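Local coordinates for protein diol-dehydratase (Roseburia inulinivorans, PDB 5I2A) that dehydrates 1,2-propanediol without vitamin B12, probably through the glycyl-radical chemistry of its pyruvate formate-lyase-like family, at residues A34-E39 / F57-K62; Q47-R52 / L521-F526; C529-C534 / G544-N549; V385-S390 / N412-I417. All coordinates share one frame; numbering follows the deposited sequence.

Contact 1. Residues A34-E39 / F57-K62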
# COMPACT_ATOMS: atom_id res chain seq x y z
N ALA A 34 -7.94 23.41 -3.89
CA ALA A 34 -8.58 22.52 -2.93
C ALA A 34 -9.92 22.05 -3.48
O ALA A 34 -10.27 20.88 -3.35
CB ALA A 34 -8.77 23.23 -1.60
N GLU A 35 -10.65 22.95 -4.13
CA GLU A 35 -11.91 22.57 -4.76
C GLU A 35 -11.69 21.55 -5.88
O GLU A 35 -12.43 20.58 -6.00
CB GLU A 35 -12.64 23.80 -5.31
CG GLU A 35 -13.18 24.68 -4.20
CD GLU A 35 -13.97 25.87 -4.72
OE1 GLU A 35 -13.72 26.31 -5.85
OE2 GLU A 35 -14.85 26.34 -3.98
N LEU A 36 -10.67 21.77 -6.70
CA LEU A 36 -10.45 20.90 -7.84
C LEU A 36 -9.91 19.52 -7.45
O LEU A 36 -10.29 18.52 -8.06
CB LEU A 36 -9.52 21.58 -8.84
CG LEU A 36 -10.13 22.81 -9.54
CD1 LEU A 36 -9.06 23.59 -10.28
CD2 LEU A 36 -11.26 22.40 -10.48
N ILE A 37 -9.04 19.44 -6.45
CA ILE A 37 -8.53 18.14 -6.04
C ILE A 37 -9.66 17.33 -5.39
O ILE A 37 -9.78 16.13 -5.63
CB ILE A 37 -7.30 18.26 -5.10
CG1 ILE A 37 -6.61 16.90 -4.95
CG2 ILE A 37 -7.66 18.88 -3.75
CD1 ILE A 37 -5.31 16.96 -4.18
N THR A 38 -10.51 18.00 -4.62
CA THR A 38 -11.67 17.37 -4.01
C THR A 38 -12.66 16.86 -5.05
O THR A 38 -13.14 15.75 -4.98
CB THR A 38 -12.37 18.35 -3.07
OG1 THR A 38 -11.50 18.64 -1.98
CG2 THR A 38 -13.66 17.75 -2.52
N GLU A 39 -12.94 17.70 -6.04
CA GLU A 39 -13.79 17.33 -7.15
C GLU A 39 -13.30 16.08 -7.87
O GLU A 39 -14.07 15.17 -8.18
CB GLU A 39 -13.86 18.49 -8.13
CG GLU A 39 -15.04 18.53 -9.03
CD GLU A 39 -15.27 19.94 -9.54
OE1 GLU A 39 -14.56 20.36 -10.48
OE2 GLU A 39 -16.14 20.63 -8.97
N PHE A 57 -4.24 15.79 -10.66
CA PHE A 57 -3.27 16.71 -11.25
C PHE A 57 -3.81 17.17 -12.60
O PHE A 57 -3.80 18.35 -12.92
CB PHE A 57 -1.91 16.02 -11.40
CG PHE A 57 -0.77 16.92 -11.87
CD1 PHE A 57 -0.46 18.10 -11.22
CD2 PHE A 57 0.03 16.52 -12.93
CE1 PHE A 57 0.61 18.88 -11.63
CE2 PHE A 57 1.12 17.29 -13.34
CZ PHE A 57 1.40 18.47 -12.69
N GLU A 58 -4.33 16.22 -13.38
CA GLU A 58 -4.96 16.55 -14.64
C GLU A 58 -6.13 17.52 -14.46
O GLU A 58 -6.23 18.52 -15.16
CB GLU A 58 -5.42 15.28 -15.34
CG GLU A 58 -6.34 15.48 -16.54
CD GLU A 58 -6.84 14.14 -17.07
OE1 GLU A 58 -7.62 13.49 -16.36
OE2 GLU A 58 -6.43 13.73 -18.17
N HIS A 59 -7.00 17.24 -13.50
CA HIS A 59 -8.18 18.05 -13.29
C HIS A 59 -7.81 19.45 -12.80
O HIS A 59 -8.44 20.43 -13.19
CB HIS A 59 -9.13 17.40 -12.30
CG HIS A 59 -10.49 18.00 -12.27
ND1 HIS A 59 -11.33 18.00 -13.36
CD2 HIS A 59 -11.18 18.60 -11.27
CE1 HIS A 59 -12.47 18.58 -13.04
NE2 HIS A 59 -12.41 18.95 -11.77
N ILE A 60 -6.80 19.53 -11.95
CA ILE A 60 -6.32 20.81 -11.46
C ILE A 60 -5.74 21.64 -12.62
O ILE A 60 -6.09 22.79 -12.78
CB ILE A 60 -5.26 20.64 -10.34
CG1 ILE A 60 -5.89 20.06 -9.09
CG2 ILE A 60 -4.61 21.97 -10.01
CD1 ILE A 60 -4.91 19.35 -8.19
N LEU A 61 -4.89 21.05 -13.45
CA LEU A 61 -4.23 21.83 -14.48
C LEU A 61 -5.21 22.23 -15.60
O LEU A 61 -5.02 23.25 -16.25
CB LEU A 61 -3.03 21.08 -15.06
CG LEU A 61 -1.83 20.88 -14.13
CD1 LEU A 61 -0.66 20.28 -14.89
CD2 LEU A 61 -1.41 22.17 -13.44
N LYS A 62 -6.26 21.45 -15.80
CA LYS A 62 -7.26 21.79 -16.81
C LYS A 62 -8.09 23.00 -16.38
O LYS A 62 -8.48 23.80 -17.21
CB LYS A 62 -8.19 20.61 -17.10
CG LYS A 62 -7.67 19.67 -18.17
CD LYS A 62 -8.40 18.32 -18.18
CE LYS A 62 -9.90 18.47 -18.44
NZ LYS A 62 -10.63 17.18 -18.21
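Leu36 packs against both Ile60 and the imidazole of His59, between two helices that follow one another in the chain. Leu36 CB meets Ile60 CG1 at 3.9 Å, while Leu36 CD2 reaches the NE2-CD2 bond of the ring, 3.9 Å from His59 NE2. Ile60 CD1 continues the apolar row to Ile37 CB at 4.1 Å. The axes of 34-39 and 57-62 approach to 8.5 Å at 139°, a helical hairpin with its legs well off antiparallel. Outside the row, His59 carries CG anti to its backbone N (chi1 -167°), which brings the ring across to the other helix. His59 NE2 donates to Glu39 OE1 over 2.9 Å, almost straight at 174°. OE1 lies in the ring plane and uses its anti lone pair, though the carboxylate itself is steeply inclined to the imidazole. Leu36 O lies at the same ring edge, 3.3 Å from His59 CD2. An alanine in place of His59 would probably leave Glu39 without this partner and open a gap beside the Leu36 methyl. Apolar contact thus lines the inner side, and the carboxylate at the more exposed margin helps to fix the imidazole's rotation and would tend to stabilise a proton on NE2.

Contact 2. Residues Q47-R52 / L521-F526; sequences QPVVMR and LAPLPF
Val50 makes the central apolar contact, laying its CB against Pro523 CG at 3.8 Å. Its CG2, anti to the backbone N, runs between two prolines and also comes within 4.0 Å of Pro525 CD; Val50 and Pro525 pass each other pointing in opposite directions. Val49, one residue earlier, meets the same proline, Pro523, at its CD: Val49 CG1 touches Pro523 CD at 3.8 Å, the two side chains crossing at about a right angle. The three pairs bring valine methyls and a methine against the CG and CD atoms of puckered pyrrolidine rings, by apolar contact.

The setting is a meeting of helix ends. Pro48 is the N-cap of helix 49-63, so Val49 and Val50 lie in its first turn, while Leu521 to Leu524 carry the chain from helix 489-521 to helix 525-529, for which Leu524 is the N-cap. Pro525 therefore occupies the first turn of the short helix 525-529.

No hydrogen bond joins the two segments. Leu521 O faces a methyl, Val49 CG1, at 3.5 Å. Leu524 N donates instead to Gln542, and Phe526 N to Glu279 at the end of helix 262-279. Just before the valines in the chain, Gln47 and Pro48 pack on Ser139 and Tyr140 of the second subunit.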
# COMPACT_ATOMS: atom_id res chain seq x y z
N GLN A 47 -10.40 3.69 -7.35
CA GLN A 47 -9.26 3.49 -8.25
C GLN A 47 -7.94 3.50 -7.47
O GLN A 47 -7.90 3.97 -6.34
CB GLN A 47 -9.26 4.57 -9.33
CG GLN A 47 -10.41 4.43 -10.33
CD GLN A 47 -10.39 5.54 -11.37
OE1 GLN A 47 -9.37 5.79 -12.00
NE2 GLN A 47 -11.52 6.21 -11.53
N PRO A 48 -6.86 2.98 -8.08
CA PRO A 48 -5.58 2.98 -7.35
C PRO A 48 -5.13 4.41 -7.05
O PRO A 48 -5.37 5.31 -7.86
CB PRO A 48 -4.61 2.31 -8.33
CG PRO A 48 -5.48 1.57 -9.30
CD PRO A 48 -6.71 2.40 -9.42
N VAL A 49 -4.49 4.58 -5.90
CA VAL A 49 -4.06 5.89 -5.42
C VAL A 49 -3.30 6.69 -6.48
O VAL A 49 -3.60 7.85 -6.71
CB VAL A 49 -3.15 5.76 -4.18
CG1 VAL A 49 -2.81 7.14 -3.67
CG2 VAL A 49 -3.84 4.95 -3.09
N VAL A 50 -2.32 6.07 -7.12
CA VAL A 50 -1.46 6.83 -8.00
C VAL A 50 -2.25 7.31 -9.24
O VAL A 50 -1.96 8.37 -9.78
CB VAL A 50 -0.20 6.03 -8.41
CG1 VAL A 50 -0.52 4.89 -9.37
CG2 VAL A 50 0.83 6.97 -9.03
N MET A 51 -3.25 6.53 -9.66
CA MET A 51 -4.10 6.94 -10.77
C MET A 51 -4.98 8.10 -10.33
O MET A 51 -5.20 9.05 -11.08
CB MET A 51 -4.96 5.77 -11.27
CG MET A 51 -5.93 6.15 -12.39
SD MET A 51 -5.13 6.90 -13.84
CE MET A 51 -4.04 5.56 -14.35
N ARG A 52 -5.46 8.05 -9.09
CA ARG A 52 -6.25 9.15 -8.57
C ARG A 52 -5.43 10.44 -8.50
O ARG A 52 -5.96 11.52 -8.78
CB ARG A 52 -6.82 8.81 -7.19
CG ARG A 52 -7.73 7.56 -7.21
CD ARG A 52 -8.35 7.31 -5.84
NE ARG A 52 -9.40 8.28 -5.52
CZ ARG A 52 -9.87 8.47 -4.29
NH1 ARG A 52 -9.38 7.79 -3.27
NH2 ARG A 52 -10.83 9.36 -4.08
N LEU A 521 -0.25 7.34 0.36
CA LEU A 521 -1.33 8.23 0.00
C LEU A 521 -0.95 9.31 -1.02
O LEU A 521 -1.81 9.86 -1.68
CB LEU A 521 -1.90 8.89 1.27
CG LEU A 521 -2.60 7.95 2.26
CD1 LEU A 521 -3.10 8.71 3.49
CD2 LEU A 521 -3.77 7.22 1.57
N ALA A 522 0.34 9.61 -1.16
CA ALA A 522 0.72 10.70 -2.06
C ALA A 522 1.91 10.41 -3.00
O ALA A 522 2.87 11.18 -3.01
CB ALA A 522 1.01 11.98 -1.23
N PRO A 523 1.84 9.32 -3.79
CA PRO A 523 2.84 9.14 -4.85
C PRO A 523 2.64 10.21 -5.92
O PRO A 523 1.51 10.62 -6.16
CB PRO A 523 2.53 7.74 -5.39
CG PRO A 523 1.03 7.61 -5.20
CD PRO A 523 0.74 8.34 -3.89
N LEU A 524 3.72 10.68 -6.52
CA LEU A 524 3.64 11.78 -7.47
C LEU A 524 4.15 11.36 -8.82
O LEU A 524 5.35 11.28 -9.04
CB LEU A 524 4.44 12.98 -6.95
CG LEU A 524 4.10 13.46 -5.55
CD1 LEU A 524 5.03 14.61 -5.15
CD2 LEU A 524 2.63 13.88 -5.47
N PRO A 525 3.24 11.06 -9.74
CA PRO A 525 3.71 10.58 -11.04
C PRO A 525 4.47 11.63 -11.84
O PRO A 525 5.38 11.23 -12.54
CB PRO A 525 2.42 10.16 -11.76
CG PRO A 525 1.30 10.68 -10.93
CD PRO A 525 1.79 10.86 -9.55
N PHE A 526 4.14 12.91 -11.74
CA PHE A 526 4.86 13.86 -12.59
C PHE A 526 6.29 14.12 -12.09
O PHE A 526 7.25 14.02 -12.86
CB PHE A 526 4.13 15.20 -12.77
CG PHE A 526 4.77 16.05 -13.84
CD1 PHE A 526 4.77 15.60 -15.16
CD2 PHE A 526 5.43 17.23 -13.52
CE1 PHE A 526 5.40 16.34 -16.17
CE2 PHE A 526 6.06 17.98 -14.52
CZ PHE A 526 6.05 17.53 -15.85

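Contact 3. Residues C529-C534 / G544-N549; sequences CLVDDC and GGAIYN
Asp532 and Ile547 are joined through the backbone, in one half of a two-bond link that rests on an unusual peptide. The bond between Asp532 and Asp533 is cis, which turns its C=O and its N-H to the same side, and both face the 544-549 segment. Asp532 O accepts from Ile547 N at 3.0 Å (153°), and Asp533 N donates to Gly545 O at 2.8 Å (144°). Alongside, Ala546 CA brings its hydrogen to Asp532 O over 3.3 Å, a CA-H...O contact. Several other polar groups have partners: Cys534 N bonds to Val531 O, Asn549 ND2 donates to Ala546 O at 2.9 Å, Asp532 OD1 takes its hydrogen bond from Gln170, and the Asp532 backbone bonds with that of Gly445.

Side chains close the edges. Ile547 CD1 lies 3.7 Å from Asp532 CB and 3.8 Å from Asp533 OD2, whose carboxylate also has a long, weak ion pair with Lys536. An alanine in place of Asp533 would probably uncover part of the Ile547 tip and leave Lys536 without that weak counter-charge. At Gly545 a side chain would strike Cys534 SG.

This is a loop-to-strand link made through a non-proline cis peptide, at the entry to strand 548-556, which pairs in parallel with strands 447-448 and 454-457 of a mixed sheet.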
# COMPACT_ATOMS: atom_id res chain seq x y z
N CYS A 529 8.48 10.98 -12.84
CA CYS A 529 8.88 10.62 -14.19
C CYS A 529 10.14 11.37 -14.59
O CYS A 529 10.83 10.96 -15.51
CB CYS A 529 7.75 10.88 -15.20
SG CYS A 529 7.42 12.60 -15.70
N LEU A 530 10.45 12.45 -13.88
CA LEU A 530 11.66 13.22 -14.16
C LEU A 530 12.82 12.86 -13.21
O LEU A 530 13.80 13.59 -13.11
CB LEU A 530 11.34 14.71 -14.09
CG LEU A 530 10.20 15.18 -15.00
CD1 LEU A 530 9.98 16.67 -14.84
CD2 LEU A 530 10.51 14.80 -16.45
N VAL A 531 12.71 11.72 -12.53
CA VAL A 531 13.76 11.24 -11.64
C VAL A 531 14.07 9.76 -11.91
O VAL A 531 13.17 8.93 -11.80
CB VAL A 531 13.36 11.40 -10.14
CG1 VAL A 531 14.42 10.78 -9.23
CG2 VAL A 531 13.10 12.86 -9.77
N ASP A 532 15.32 9.42 -12.25
CA ASP A 532 15.72 8.01 -12.37
C ASP A 532 15.64 7.35 -11.00
O ASP A 532 16.05 7.95 -10.01
CB ASP A 532 17.14 7.86 -12.90
CG ASP A 532 17.34 8.46 -14.28
OD1 ASP A 532 16.37 8.67 -15.02
OD2 ASP A 532 18.51 8.71 -14.61
N ASP A 533 15.17 6.10 -10.91
CA ASP A 533 14.81 5.23 -12.03
C ASP A 533 13.34 4.86 -11.99
O ASP A 533 12.98 3.69 -12.15
CB ASP A 533 15.63 3.94 -11.98
CG ASP A 533 16.68 3.85 -13.08
OD1 ASP A 533 16.49 4.47 -14.15
OD2 ASP A 533 17.68 3.15 -12.86
N CYS A 534 12.48 5.84 -11.74
CA CYS A 534 11.08 5.56 -11.46
C CYS A 534 10.38 4.83 -12.61
O CYS A 534 9.67 3.85 -12.40
CB CYS A 534 10.37 6.85 -11.10
SG CYS A 534 11.04 7.58 -9.58
N GLY A 544 10.34 4.45 -3.54
CA GLY A 544 11.63 3.81 -3.72
C GLY A 544 12.13 3.76 -5.16
O GLY A 544 13.16 3.17 -5.44
N GLY A 545 11.40 4.38 -6.08
CA GLY A 545 11.82 4.44 -7.47
C GLY A 545 13.14 5.15 -7.78
O GLY A 545 13.79 4.83 -8.79
N ALA A 546 13.53 6.12 -6.96
CA ALA A 546 14.78 6.87 -7.19
C ALA A 546 15.99 5.98 -6.99
O ALA A 546 15.98 5.07 -6.16
CB ALA A 546 14.89 8.09 -6.26
N ILE A 547 17.05 6.27 -7.73
CA ILE A 547 18.30 5.55 -7.53
C ILE A 547 18.87 5.83 -6.14
O ILE A 547 19.26 4.92 -5.44
CB ILE A 547 19.33 5.94 -8.60
CG1 ILE A 547 18.83 5.46 -9.97
CG2 ILE A 547 20.71 5.33 -8.27
CD1 ILE A 547 19.74 5.89 -11.11
N TYR A 548 18.89 7.09 -5.74
CA TYR A 548 19.45 7.45 -4.44
C TYR A 548 18.33 7.89 -3.51
O TYR A 548 17.48 8.70 -3.89
CB TYR A 548 20.51 8.55 -4.59
CG TYR A 548 21.67 8.08 -5.42
CD1 TYR A 548 22.52 7.08 -4.94
CD2 TYR A 548 21.91 8.58 -6.69
CE1 TYR A 548 23.57 6.61 -5.69
CE2 TYR A 548 22.98 8.11 -7.46
CZ TYR A 548 23.80 7.12 -6.94
OH TYR A 548 24.85 6.62 -7.67
N ASN A 549 18.34 7.35 -2.31
CA ASN A 549 17.32 7.62 -1.32
C ASN A 549 17.93 7.97 0.01
O ASN A 549 18.75 7.21 0.54
CB ASN A 549 16.39 6.42 -1.18
CG ASN A 549 15.57 6.20 -2.41
OD1 ASN A 549 14.60 6.92 -2.64
ND2 ASN A 549 15.97 5.25 -3.23

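Contact 4. Residues V385-S390 / N412-I417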
# COMPACT_ATOMS: atom_id res chain seq x y z
N VAL A 385 32.47 26.39 -5.62
CA VAL A 385 33.87 26.77 -5.60
C VAL A 385 34.75 25.51 -5.67
O VAL A 385 34.52 24.54 -4.94
CB VAL A 385 34.22 27.56 -4.31
CG1 VAL A 385 35.71 27.94 -4.27
CG2 VAL A 385 33.35 28.78 -4.18
N TRP A 386 35.74 25.52 -6.56
CA TRP A 386 36.74 24.46 -6.61
C TRP A 386 38.11 25.06 -6.95
O TRP A 386 38.20 26.24 -7.27
CB TRP A 386 36.34 23.35 -7.59
CG TRP A 386 36.50 23.68 -9.04
CD1 TRP A 386 35.82 24.62 -9.76
CD2 TRP A 386 37.39 23.04 -9.96
NE1 TRP A 386 36.24 24.61 -11.06
CE2 TRP A 386 37.20 23.65 -11.22
CE3 TRP A 386 38.32 22.00 -9.85
CZ2 TRP A 386 37.91 23.26 -12.35
CZ3 TRP A 386 39.04 21.62 -10.98
CH2 TRP A 386 38.83 22.25 -12.21
N HIS A 387 39.16 24.26 -6.85
CA HIS A 387 40.52 24.79 -7.01
C HIS A 387 40.72 25.44 -8.38
O HIS A 387 41.47 26.40 -8.49
CB HIS A 387 41.56 23.69 -6.77
CG HIS A 387 41.63 22.64 -7.84
ND1 HIS A 387 41.05 21.40 -7.71
CD2 HIS A 387 42.25 22.64 -9.05
CE1 HIS A 387 41.29 20.68 -8.79
NE2 HIS A 387 42.02 21.41 -9.62
N GLY A 388 40.00 24.97 -9.39
CA GLY A 388 40.08 25.57 -10.71
C GLY A 388 38.98 26.57 -11.05
O GLY A 388 38.81 26.90 -12.22
N SER A 389 38.24 27.06 -10.06
CA SER A 389 37.21 28.07 -10.32
C SER A 389 37.78 29.27 -11.07
O SER A 389 38.86 29.75 -10.75
CB SER A 389 36.58 28.57 -9.01
OG SER A 389 35.70 27.62 -8.44
N SER A 390 37.05 29.75 -12.07
CA SER A 390 37.34 31.03 -12.71
C SER A 390 37.43 32.16 -11.68
O SER A 390 36.50 32.39 -10.91
CB SER A 390 36.28 31.34 -13.75
OG SER A 390 36.16 32.72 -13.97
N ASN A 412 31.80 24.11 -1.25
CA ASN A 412 33.12 23.56 -1.50
C ASN A 412 33.08 22.19 -2.22
O ASN A 412 32.92 21.15 -1.59
CB ASN A 412 33.87 23.45 -0.17
CG ASN A 412 35.31 22.98 -0.33
OD1 ASN A 412 35.82 22.88 -1.43
ND2 ASN A 412 35.96 22.69 0.79
N ASP A 413 33.23 22.22 -3.54
CA ASP A 413 33.39 21.01 -4.36
C ASP A 413 34.29 19.96 -3.73
O ASP A 413 33.97 18.77 -3.73
CB ASP A 413 33.97 21.35 -5.73
CG ASP A 413 32.92 21.77 -6.74
OD1 ASP A 413 31.85 22.23 -6.32
OD2 ASP A 413 33.18 21.65 -7.96
N GLU A 414 35.43 20.40 -3.20
CA GLU A 414 36.47 19.47 -2.77
C GLU A 414 36.07 18.63 -1.57
O GLU A 414 36.64 17.56 -1.33
CB GLU A 414 37.77 20.21 -2.48
CG GLU A 414 38.75 20.15 -3.64
CD GLU A 414 38.61 21.33 -4.57
OE1 GLU A 414 38.24 22.41 -4.08
OE2 GLU A 414 38.86 21.20 -5.79
N VAL A 415 35.09 19.10 -0.81
CA VAL A 415 34.53 18.34 0.30
C VAL A 415 33.23 17.65 -0.11
O VAL A 415 32.99 16.51 0.28
CB VAL A 415 34.26 19.26 1.52
CG1 VAL A 415 33.39 18.57 2.55
CG2 VAL A 415 35.58 19.69 2.13
N ILE A 416 32.40 18.33 -0.88
CA ILE A 416 31.08 17.82 -1.20
C ILE A 416 31.16 16.61 -2.14
O ILE A 416 30.48 15.62 -1.92
CB ILE A 416 30.20 18.91 -1.81
CG1 ILE A 416 29.83 19.94 -0.72
CG2 ILE A 416 28.96 18.32 -2.48
CD1 ILE A 416 29.12 21.17 -1.23
N ILE A 417 32.02 16.68 -3.14
CA ILE A 417 32.14 15.60 -4.12
C ILE A 417 32.57 14.28 -3.46
O ILE A 417 31.92 13.27 -3.67
CB ILE A 417 33.09 16.03 -5.29
CG1 ILE A 417 32.34 17.03 -6.18
CG2 ILE A 417 33.57 14.83 -6.08
CD1 ILE A 417 33.21 17.75 -7.16
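Glu414 OE2 is gripped twice by His387, by the backbone N at 3.3 Å (167°) and by ring ND1 at 2.9 Å (150°). The first donor arrives on the syn side of the carboxylate, close to its plane; the second comes from above that plane. A bend of the glutamate at chi2 (93°) turns its carboxylate toward the 385-390 segment, and the ND1 bond helps to hold the imidazole's rotation. This pair lies at the exposed rim, where a crystal neighbour also touches both residues.

Deeper in, Asp413 N donates to Val385 O at 3.0 Å. The Asp413 carboxylate packs against Trp386, its OD2 3.6 Å from Trp386 CB, while its charge is met by a salt bridge to Arg384 and by hydrogen bonds from Tyr433 and Gln352. Trp386 is held from several directions: its NE1 bonds to Asp358, its backbone N donates to Ser389 OG at 2.8 Å, Gly388 N lies over the centre of one indole face, and its CZ3 sits over the His387 ring, toward the rim. The closeness of Gly388 comes from the type I turn from Trp386 to Ser389, and any CB on Gly388 would run into Trp386 CZ2.

Asn412 begins the helix as its N-cap, OD1 accepting from Glu414 N at 3.1 Å, with ND2 bonded to Gly785. Val385 and Asn412 form a parallel bridge at the ends of strands 380-385 and 409-412, with helix 391-402 between them: a beta-alpha-beta crossover, consistent with the beta/alpha barrel known in pyruvate formate-lyase relatives.

In the fold
Contacts 1 and 2 share helix 49-63, their centres 13 Å apart, and they touch directly where Phe57 CE2 packs on Phe526 CB at 3.7 Å. Contact 2 leads on in the sequence to contact 3, whose centre is 16 Å away: 521-526 and 529-534, almost adjoining in the chain, serve contacts 2 and 3 in turn. Contact 4 stands apart: although its residues fall within the long chain interval that contact 2 spans, its centre is about 40 Å from contact 2 and 27 Å from contact 3, the nearest atoms of the latter pair being about 10 Å apart. None of the eight segments includes Gly817, the predicted radical site, which carries no radical modification in this structure.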